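Local coordinates for fucolectin-related protein (Streptococcus pneumoniae, PDB 2WMF) that probably hydrolyses host blood-group antigen glycans, as the catalytic module of a family 98 glycoside hydrolase linked to fucose utilization, at residues A[237-245]-A[285-294]; A[33-41]-A[317-327]. One frame throughout, in Å; residues are numbered along the deposited sequence.

Interaction 1 (A[237-245]-A[285-294]); sequences NWGSSTDTW and GGGTVYNFEC
G287 CA lies over one face of the W238 indole, 3.7 Å from the centroid of its five-membered ring, while G285 O sits at the indole edge, in plane. There W238 NE1 donates to G285 O over 3.2 Å from above the carbonyl plane. With CG lodged between the backbone N and the carbonyl carbon (chi1 75°), the indole turns back across the glycines. At the other end, C294 CB approaches W245 NE1 obliquely at 3.7 Å, while D243 OD1 and water 5 lie at the W245 edge, in plane. Between the two indoles run the seventh and eighth strands of a (beta/alpha)8 barrel, paired in parallel from G239 with V289 to D243 with E293. T288 OG1 donates to N237 OD1 at 2.7 Å. T242 and F292 share one face and point the same way, T242 CB lying 3.7 Å from F292 CD1. On the opposite face water 4 donates to both D243 OD2 and E293 OE1, 4.3 Å apart; D243 OD2 also hydrogen-bonds T214 OG1, and K212 NZ forms long, weak ion pairs with both side chains. Past the strands, C294 N donates to T244 OG1, which is also hydrogen-bonded to Y267 O, and D243 OD1 caps W245 N.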
loop_
_atom_site.group_PDB
_atom_site.type_symbol
_atom_site.label_atom_id
_atom_site.label_comp_id
_atom_site.label_asym_id
_atom_site.label_seq_id
_atom_site.Cartn_x
_atom_site.Cartn_y
_atom_site.Cartn_z
ATOM N N ASN A 237 6.236 3.839 12.575
ATOM C CA ASN A 237 5.946 3.156 11.318
ATOM C C ASN A 237 4.810 3.882 10.634
ATOM O O ASN A 237 3.936 4.469 11.296
ATOM C CB ASN A 237 5.530 1.693 11.579
ATOM C CG ASN A 237 6.676 0.869 12.120
ATOM O OD1 ASN A 237 7.550 0.441 11.357
ATOM N ND2 ASN A 237 6.707 0.657 13.468
ATOM N N TRP A 238 4.841 3.860 9.312
ATOM C CA TRP A 238 3.684 4.286 8.522
ATOM C C TRP A 238 3.318 3.217 7.494
ATOM O O TRP A 238 4.121 2.325 7.175
ATOM C CB TRP A 238 3.902 5.650 7.837
ATOM C CG TRP A 238 4.806 5.691 6.628
ATOM C CD1 TRP A 238 6.168 5.744 6.615
ATOM C CD2 TRP A 238 4.395 5.801 5.256
ATOM N NE1 TRP A 238 6.634 5.853 5.318
ATOM C CE2 TRP A 238 5.557 5.845 4.465
ATOM C CE3 TRP A 238 3.153 5.839 4.621
ATOM C CZ2 TRP A 238 5.513 5.972 3.071
ATOM C CZ3 TRP A 238 3.125 5.928 3.245
ATOM C CH2 TRP A 238 4.297 6.006 2.483
ATOM N N GLY A 239 2.148 3.378 6.887
ATOM C CA GLY A 239 1.785 2.500 5.795
ATOM C C GLY A 239 0.509 2.907 5.101
ATOM O O GLY A 239 0.229 4.111 4.983
ATOM N N SER A 240 -0.232 1.899 4.633
ATOM C CA SER A 240 -1.384 2.107 3.754
ATOM C C SER A 240 -2.452 1.075 3.910
ATOM O O SER A 240 -2.175 -0.097 4.200
ATOM C CB SER A 240 -0.901 2.026 2.283
ATOM O OG SER A 240 -0.116 0.831 2.066
ATOM N N SER A 241 -3.698 1.520 3.669
ATOM C CA SER A 241 -4.773 0.621 3.263
ATOM C C SER A 241 -4.982 0.894 1.781
ATOM O O SER A 241 -5.440 1.960 1.392
ATOM C CB SER A 241 -6.087 0.885 3.987
ATOM O OG SER A 241 -7.136 0.148 3.385
ATOM N N THR A 242 -4.624 -0.077 0.967
ATOM C CA THR A 242 -4.719 -0.001 -0.498
ATOM C C THR A 242 -6.129 -0.487 -0.853
ATOM O O THR A 242 -6.435 -1.671 -0.656
ATOM C CB THR A 242 -3.656 -0.904 -1.183
ATOM O OG1 THR A 242 -2.348 -0.388 -0.950
ATOM C CG2 THR A 242 -3.892 -1.003 -2.676
ATOM N N ASP A 243 -6.971 0.422 -1.374
ATOM C CA ASP A 243 -8.407 0.128 -1.492
ATOM C C ASP A 243 -8.858 0.070 -2.948
ATOM O O ASP A 243 -8.901 1.100 -3.623
ATOM C CB ASP A 243 -9.240 1.145 -0.700
ATOM C CG ASP A 243 -10.724 0.818 -0.683
ATOM O OD1 ASP A 243 -11.106 -0.264 -1.176
ATOM O OD2 ASP A 243 -11.467 1.654 -0.110
ATOM N N THR A 244 -9.252 -1.115 -3.387
ATOM C CA THR A 244 -9.678 -1.315 -4.802
ATOM C C THR A 244 -11.082 -0.714 -5.067
ATOM O O THR A 244 -11.486 -0.601 -6.222
ATOM C CB THR A 244 -9.647 -2.771 -5.224
ATOM O OG1 THR A 244 -10.558 -3.523 -4.429
ATOM C CG2 THR A 244 -8.183 -3.369 -5.099
ATOM N N TRP A 245 -11.781 -0.298 -4.001
ATOM C CA TRP A 245 -12.995 0.521 -4.169
ATOM C C TRP A 245 -12.680 1.819 -4.928
ATOM O O TRP A 245 -13.590 2.446 -5.490
ATOM C CB TRP A 245 -13.658 0.860 -2.823
ATOM C CG TRP A 245 -14.575 -0.170 -2.241
ATOM C CD1 TRP A 245 -14.314 -1.040 -1.221
ATOM C CD2 TRP A 245 -15.946 -0.384 -2.602
ATOM N NE1 TRP A 245 -15.419 -1.796 -0.944
ATOM C CE2 TRP A 245 -16.452 -1.397 -1.749
ATOM C CE3 TRP A 245 -16.795 0.188 -3.539
ATOM C CZ2 TRP A 245 -17.767 -1.887 -1.848
ATOM C CZ3 TRP A 245 -18.120 -0.282 -3.624
ATOM C CH2 TRP A 245 -18.573 -1.325 -2.786
ATOM N N GLY A 285 9.051 4.504 0.086
ATOM C CA GLY A 285 8.922 5.671 0.975
ATOM C C GLY A 285 9.221 5.376 2.425
ATOM O O GLY A 285 9.043 6.232 3.281
ATOM N N GLY A 286 9.684 4.170 2.701
ATOM C CA GLY A 286 9.955 3.755 4.068
ATOM C C GLY A 286 8.827 3.124 4.878
ATOM O O GLY A 286 8.962 2.813 6.073
ATOM N N GLY A 287 7.676 2.956 4.246
ATOM C CA GLY A 287 6.532 2.336 4.875
ATOM C C GLY A 287 6.726 0.859 5.174
ATOM O O GLY A 287 7.522 0.164 4.496
ATOM N N THR A 288 5.996 0.377 6.174
ATOM C CA THR A 288 6.185 -0.972 6.696
ATOM C C THR A 288 4.930 -1.728 7.072
ATOM O O THR A 288 5.013 -2.861 7.550
ATOM C CB THR A 288 7.108 -0.918 7.946
ATOM O OG1 THR A 288 6.592 0.050 8.865
ATOM C CG2 THR A 288 8.553 -0.572 7.574
ATOM N N VAL A 289 3.754 -1.117 6.863
ATOM C CA VAL A 289 2.495 -1.739 7.220
ATOM C C VAL A 289 1.548 -1.667 6.011
ATOM O O VAL A 289 1.340 -0.608 5.481
ATOM C CB VAL A 289 1.844 -1.050 8.470
ATOM C CG1 VAL A 289 0.435 -1.623 8.708
ATOM C CG2 VAL A 289 2.763 -1.219 9.695
ATOM N N TYR A 290 0.991 -2.808 5.632
ATOM C CA TYR A 290 0.166 -2.964 4.415
ATOM C C TYR A 290 -1.163 -3.622 4.758
ATOM O O TYR A 290 -1.191 -4.719 5.354
ATOM C CB TYR A 290 0.918 -3.817 3.386
ATOM C CG TYR A 290 2.319 -3.347 3.058
ATOM C CD1 TYR A 290 2.563 -2.538 1.955
ATOM C CD2 TYR A 290 3.410 -3.761 3.818
ATOM C CE1 TYR A 290 3.850 -2.127 1.643
ATOM C CE2 TYR A 290 4.706 -3.346 3.529
ATOM C CZ TYR A 290 4.924 -2.529 2.426
ATOM O OH TYR A 290 6.202 -2.119 2.110
ATOM N N ASN A 291 -2.253 -2.951 4.374
ATOM C CA ASN A 291 -3.604 -3.403 4.567
ATOM C C ASN A 291 -4.360 -3.190 3.247
ATOM O O ASN A 291 -3.879 -2.452 2.412
ATOM C CB ASN A 291 -4.258 -2.606 5.727
ATOM C CG ASN A 291 -5.445 -3.303 6.383
ATOM O OD1 ASN A 291 -5.988 -4.313 5.909
ATOM N ND2 ASN A 291 -5.847 -2.739 7.545
ATOM N N PHE A 292 -5.523 -3.828 3.091
ATOM C CA PHE A 292 -6.210 -3.900 1.801
ATOM C C PHE A 292 -7.720 -3.989 1.932
ATOM O O PHE A 292 -8.239 -4.620 2.864
ATOM C CB PHE A 292 -5.744 -5.124 0.992
ATOM C CG PHE A 292 -4.276 -5.111 0.763
ATOM C CD1 PHE A 292 -3.734 -4.471 -0.347
ATOM C CD2 PHE A 292 -3.417 -5.635 1.727
ATOM C CE1 PHE A 292 -2.362 -4.400 -0.533
ATOM C CE2 PHE A 292 -2.019 -5.560 1.567
ATOM C CZ PHE A 292 -1.500 -4.910 0.441
ATOM N N GLU A 293 -8.390 -3.376 0.965
ATOM C CA GLU A 293 -9.795 -3.645 0.654
ATOM C C GLU A 293 -9.907 -3.629 -0.866
ATOM O O GLU A 293 -9.003 -3.175 -1.531
ATOM C CB GLU A 293 -10.691 -2.523 1.219
ATOM C CG GLU A 293 -10.674 -2.346 2.704
ATOM C CD GLU A 293 -11.720 -1.331 3.234
ATOM O OE1 GLU A 293 -12.856 -1.275 2.680
ATOM O OE2 GLU A 293 -11.395 -0.594 4.199
ATOM N N CYS A 294 -11.010 -4.103 -1.445
ATOM C CA CYS A 294 -12.076 -4.918 -0.821
ATOM C C CYS A 294 -11.690 -6.411 -0.812
ATOM O O CYS A 294 -11.362 -6.986 -1.864
ATOM C CB CYS A 294 -13.347 -4.774 -1.636
ATOM S SG CYS A 294 -14.726 -5.833 -1.074
HETATM O O HOH W 1 7.379 2.751 8.379
HETATM O O HOH W 2 -1.204 -1.636 1.360
HETATM O O HOH W 3 -8.891 -0.490 5.303
HETATM O O HOH W 4 -13.388 1.219 1.663
HETATM O O HOH W 5 -14.223 -3.393 1.649
#

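Interaction 2 (A[33-41]-A[317-327]); sequences INNESPLLL and FRHAIQNPAPS
L40 CB stands over the centre of the F317 ring, 3.6 Å from the centroid and 12° off the ring normal, a CH-pi contact. P38 leans on the same ring obliquely, its CB 3.9 Å from F317 CE1, and its CG reaches I321 CG1. F317 swings its ring out to the strand because CG is anti to the backbone N (chi1 -168°). Farther along, N35 ND2 donates to A325 O at 2.9 Å; the bond is nearly straight (163°), and the acceptor lies in the amide plane of N35. Next in the turn, E36 CG packs on P324 CG at 3.8 Å. Behind these contacts, a type I turn from N34 to S37 presents N35, and water 6 accepts from A325 N. The contact thus joins the entry to the first barrel strand, 39-45, to the last turns of helix 307-322 and the loop that follows it, with M279 of helix 272-283 also touching F317. Its chemistry divides accordingly: apolar contact with F317 joins strand to helix, whereas toward the helix end and in the loop after it N35 ND2 satisfies A325 O and water 6 bridges the facing carbonyls of N35 and A320.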
loop_
_atom_site.group_PDB
_atom_site.type_symbol
_atom_site.label_atom_id
_atom_site.label_comp_id
_atom_site.label_asym_id
_atom_site.label_seq_id
_atom_site.Cartn_x
_atom_site.Cartn_y
_atom_site.Cartn_z
ATOM N N ILE A 33 7.655 -4.390 14.385
ATOM C CA ILE A 33 7.355 -3.735 13.100
ATOM C C ILE A 33 8.463 -2.740 12.808
ATOM O O ILE A 33 8.679 -1.796 13.571
ATOM C CB ILE A 33 5.997 -2.961 13.123
ATOM C CG1 ILE A 33 4.866 -3.866 13.594
ATOM C CG2 ILE A 33 5.735 -2.367 11.730
ATOM C CD1 ILE A 33 3.504 -3.168 13.786
ATOM N N ASN A 34 9.179 -2.958 11.701
ATOM C CA ASN A 34 10.228 -2.075 11.245
ATOM C C ASN A 34 10.572 -2.503 9.816
ATOM O O ASN A 34 9.975 -3.439 9.279
ATOM C CB ASN A 34 11.483 -2.112 12.145
ATOM C CG ASN A 34 12.054 -3.505 12.298
ATOM O OD1 ASN A 34 12.390 -4.136 11.308
ATOM N ND2 ASN A 34 12.214 -3.979 13.566
ATOM N N ASN A 35 11.517 -1.810 9.180
ATOM C CA ASN A 35 11.890 -2.149 7.812
ATOM C C ASN A 35 12.336 -3.599 7.607
ATOM O O ASN A 35 12.104 -4.166 6.529
ATOM C CB ASN A 35 12.886 -1.169 7.210
ATOM C CG ASN A 35 14.262 -1.225 7.890
ATOM O OD1 ASN A 35 14.359 -1.466 9.096
ATOM N ND2 ASN A 35 15.288 -0.905 7.138
ATOM N N GLU A 36 12.994 -4.191 8.617
ATOM C CA GLU A 36 13.404 -5.595 8.566
ATOM C C GLU A 36 12.311 -6.589 8.957
ATOM O O GLU A 36 12.483 -7.790 8.813
ATOM C CB GLU A 36 14.655 -5.802 9.429
ATOM C CG GLU A 36 15.791 -4.904 8.920
ATOM C CD GLU A 36 17.085 -4.960 9.737
ATOM O OE1 GLU A 36 17.253 -5.930 10.473
ATOM O OE2 GLU A 36 17.926 -3.993 9.598
ATOM N N SER A 37 11.165 -6.075 9.415
ATOM C CA SER A 37 10.056 -6.889 9.907
ATOM C C SER A 37 8.723 -6.156 9.626
ATOM O O SER A 37 8.094 -5.612 10.528
ATOM C CB SER A 37 10.218 -7.087 11.406
ATOM O OG SER A 37 9.250 -7.925 11.969
ATOM N N PRO A 38 8.337 -6.092 8.347
ATOM C CA PRO A 38 7.095 -5.416 7.985
ATOM C C PRO A 38 5.879 -6.223 8.425
ATOM O O PRO A 38 6.000 -7.371 8.908
ATOM C CB PRO A 38 7.192 -5.341 6.463
ATOM C CG PRO A 38 7.994 -6.555 6.072
ATOM C CD PRO A 38 9.026 -6.658 7.178
ATOM N N LEU A 39 4.699 -5.612 8.296
ATOM C CA LEU A 39 3.457 -6.221 8.737
ATOM C C LEU A 39 2.393 -6.227 7.631
ATOM O O LEU A 39 2.127 -5.196 6.988
ATOM C CB LEU A 39 2.885 -5.494 9.996
ATOM C CG LEU A 39 1.560 -6.039 10.542
ATOM C CD1 LEU A 39 1.806 -7.465 11.083
ATOM C CD2 LEU A 39 0.949 -5.148 11.649
ATOM N N LEU A 40 1.870 -7.422 7.360
ATOM C CA LEU A 40 0.759 -7.598 6.404
ATOM C C LEU A 40 -0.509 -7.891 7.184
ATOM O O LEU A 40 -0.574 -8.881 7.913
ATOM C CB LEU A 40 1.087 -8.737 5.430
ATOM C CG LEU A 40 -0.026 -9.161 4.447
ATOM C CD1 LEU A 40 -0.191 -8.044 3.398
ATOM C CD2 LEU A 40 0.239 -10.514 3.744
ATOM N N LEU A 41 -1.531 -7.039 7.010
ATOM C CA LEU A 41 -2.831 -7.226 7.574
ATOM C C LEU A 41 -3.813 -7.775 6.507
ATOM O O LEU A 41 -3.878 -7.268 5.392
ATOM C CB LEU A 41 -3.393 -5.929 8.153
ATOM C CG LEU A 41 -2.675 -5.378 9.390
ATOM C CD1 LEU A 41 -3.035 -3.899 9.654
ATOM C CD2 LEU A 41 -3.000 -6.244 10.607
ATOM N N PHE A 317 4.866 -8.409 -1.001
ATOM C CA PHE A 317 5.158 -8.462 0.429
ATOM C C PHE A 317 6.403 -9.338 0.710
ATOM O O PHE A 317 7.245 -8.976 1.581
ATOM C CB PHE A 317 3.971 -8.927 1.244
ATOM C CG PHE A 317 4.164 -8.718 2.730
ATOM C CD1 PHE A 317 4.194 -7.445 3.276
ATOM C CD2 PHE A 317 4.365 -9.802 3.558
ATOM C CE1 PHE A 317 4.412 -7.247 4.600
ATOM C CE2 PHE A 317 4.581 -9.608 4.921
ATOM C CZ PHE A 317 4.619 -8.328 5.437
ATOM N N ARG A 318 6.540 -10.448 -0.028
ATOM C CA ARG A 318 7.748 -11.289 0.055
ATOM C C ARG A 318 8.989 -10.463 -0.317
ATOM O O ARG A 318 10.048 -10.579 0.329
ATOM C CB ARG A 318 7.642 -12.554 -0.791
ATOM C CG ARG A 318 6.752 -13.614 -0.202
ATOM C CD ARG A 318 6.639 -14.843 -1.090
ATOM N NE ARG A 318 6.114 -15.962 -0.327
ATOM C CZ ARG A 318 5.339 -16.900 -0.813
ATOM N NH1 ARG A 318 4.958 -16.885 -2.079
ATOM N NH2 ARG A 318 4.927 -17.862 -0.025
ATOM N N HIS A 319 8.894 -9.640 -1.366
ATOM C CA HIS A 319 9.984 -8.726 -1.698
ATOM C C HIS A 319 10.361 -7.870 -0.490
ATOM O O HIS A 319 11.570 -7.692 -0.179
ATOM C CB HIS A 319 9.657 -7.820 -2.899
ATOM C CG HIS A 319 10.778 -6.901 -3.250
ATOM N ND1 HIS A 319 11.900 -7.309 -3.945
ATOM C CD2 HIS A 319 10.955 -5.585 -2.984
ATOM C CE1 HIS A 319 12.699 -6.270 -4.118
ATOM N NE2 HIS A 319 12.180 -5.230 -3.500
ATOM N N ALA A 320 9.354 -7.334 0.187
ATOM C CA ALA A 320 9.549 -6.419 1.322
ATOM C C ALA A 320 10.150 -7.129 2.561
ATOM O O ALA A 320 10.885 -6.507 3.339
ATOM C CB ALA A 320 8.228 -5.720 1.683
ATOM N N ILE A 321 9.857 -8.422 2.728
ATOM C CA ILE A 321 10.481 -9.233 3.797
ATOM C C ILE A 321 11.952 -9.484 3.459
ATOM O O ILE A 321 12.826 -9.368 4.327
ATOM C CB ILE A 321 9.778 -10.589 4.027
ATOM C CG1 ILE A 321 8.319 -10.388 4.464
ATOM C CG2 ILE A 321 10.538 -11.441 5.073
ATOM C CD1 ILE A 321 7.448 -11.634 4.268
ATOM N N GLN A 322 12.212 -9.845 2.203
ATOM C CA GLN A 322 13.555 -10.290 1.796
ATOM C C GLN A 322 14.532 -9.135 1.630
ATOM O O GLN A 322 15.747 -9.307 1.783
ATOM C CB GLN A 322 13.445 -11.140 0.531
ATOM C CG GLN A 322 12.703 -12.479 0.861
ATOM C CD GLN A 322 12.395 -13.346 -0.360
ATOM O OE1 GLN A 322 12.920 -13.117 -1.448
ATOM N NE2 GLN A 322 11.501 -14.350 -0.174
ATOM N N ASN A 323 13.992 -7.962 1.318
ATOM C CA ASN A 323 14.757 -6.764 1.057
ATOM C C ASN A 323 14.191 -5.627 1.887
ATOM O O ASN A 323 13.214 -4.982 1.468
ATOM C CB ASN A 323 14.646 -6.411 -0.417
ATOM C CG ASN A 323 15.088 -7.525 -1.298
ATOM O OD1 ASN A 323 16.280 -7.659 -1.556
ATOM N ND2 ASN A 323 14.150 -8.395 -1.716
ATOM N N PRO A 324 14.755 -5.383 3.093
ATOM C CA PRO A 324 14.204 -4.335 3.945
ATOM C C PRO A 324 14.006 -3.001 3.239
ATOM O O PRO A 324 14.864 -2.568 2.473
ATOM C CB PRO A 324 15.253 -4.221 5.056
ATOM C CG PRO A 324 15.760 -5.654 5.181
ATOM C CD PRO A 324 15.897 -6.060 3.735
ATOM N N ALA A 325 12.852 -2.372 3.499
ATOM C CA ALA A 325 12.594 -1.022 3.011
ATOM C C ALA A 325 13.656 -0.029 3.442
ATOM O O ALA A 325 14.358 -0.254 4.424
ATOM C CB ALA A 325 11.242 -0.532 3.525
ATOM N N PRO A 326 13.738 1.105 2.749
ATOM C CA PRO A 326 14.630 2.142 3.249
ATOM C C PRO A 326 14.334 2.488 4.692
ATOM O O PRO A 326 13.185 2.692 5.056
ATOM C CB PRO A 326 14.355 3.342 2.344
ATOM C CG PRO A 326 13.711 2.752 1.099
ATOM C CD PRO A 326 13.033 1.504 1.512
ATOM N N SER A 327 15.370 2.532 5.519
ATOM C CA SER A 327 15.232 2.944 6.889
ATOM C C SER A 327 14.953 4.433 7.057
ATOM O O SER A 327 15.106 5.205 6.108
ATOM C CB SER A 327 16.553 2.601 7.608
ATOM O OG SER A 327 17.587 3.428 7.110
HETATM O O HOH W 6 10.452 -3.958 4.387
HETATM O O HOH W 7 12.490 -6.812 5.652
HETATM O O HOH W 8 13.567 -8.876 6.764
#

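The centres of the two interactions lie about 12 Å apart, and both reach the eight-stranded parallel barrel. Strand 289-293, in interaction 1, is flanked by 237-243 on one side and by 39-45, from interaction 2, on the other, so the eighth strand meets the first and the barrel closes. Backbone contacts probably hydrogen-bonded, L39 N to T288 O and L41 N to Y290 O, make that junction. Along the chain, 33-41 comes first, then 237-245, 285-294 and finally 317-327, nesting interaction 1 within the loop closed by interaction 2. Helix 307-322, which follows the eighth strand, thus returns to the first, bringing both ends of the barrel's sequence together.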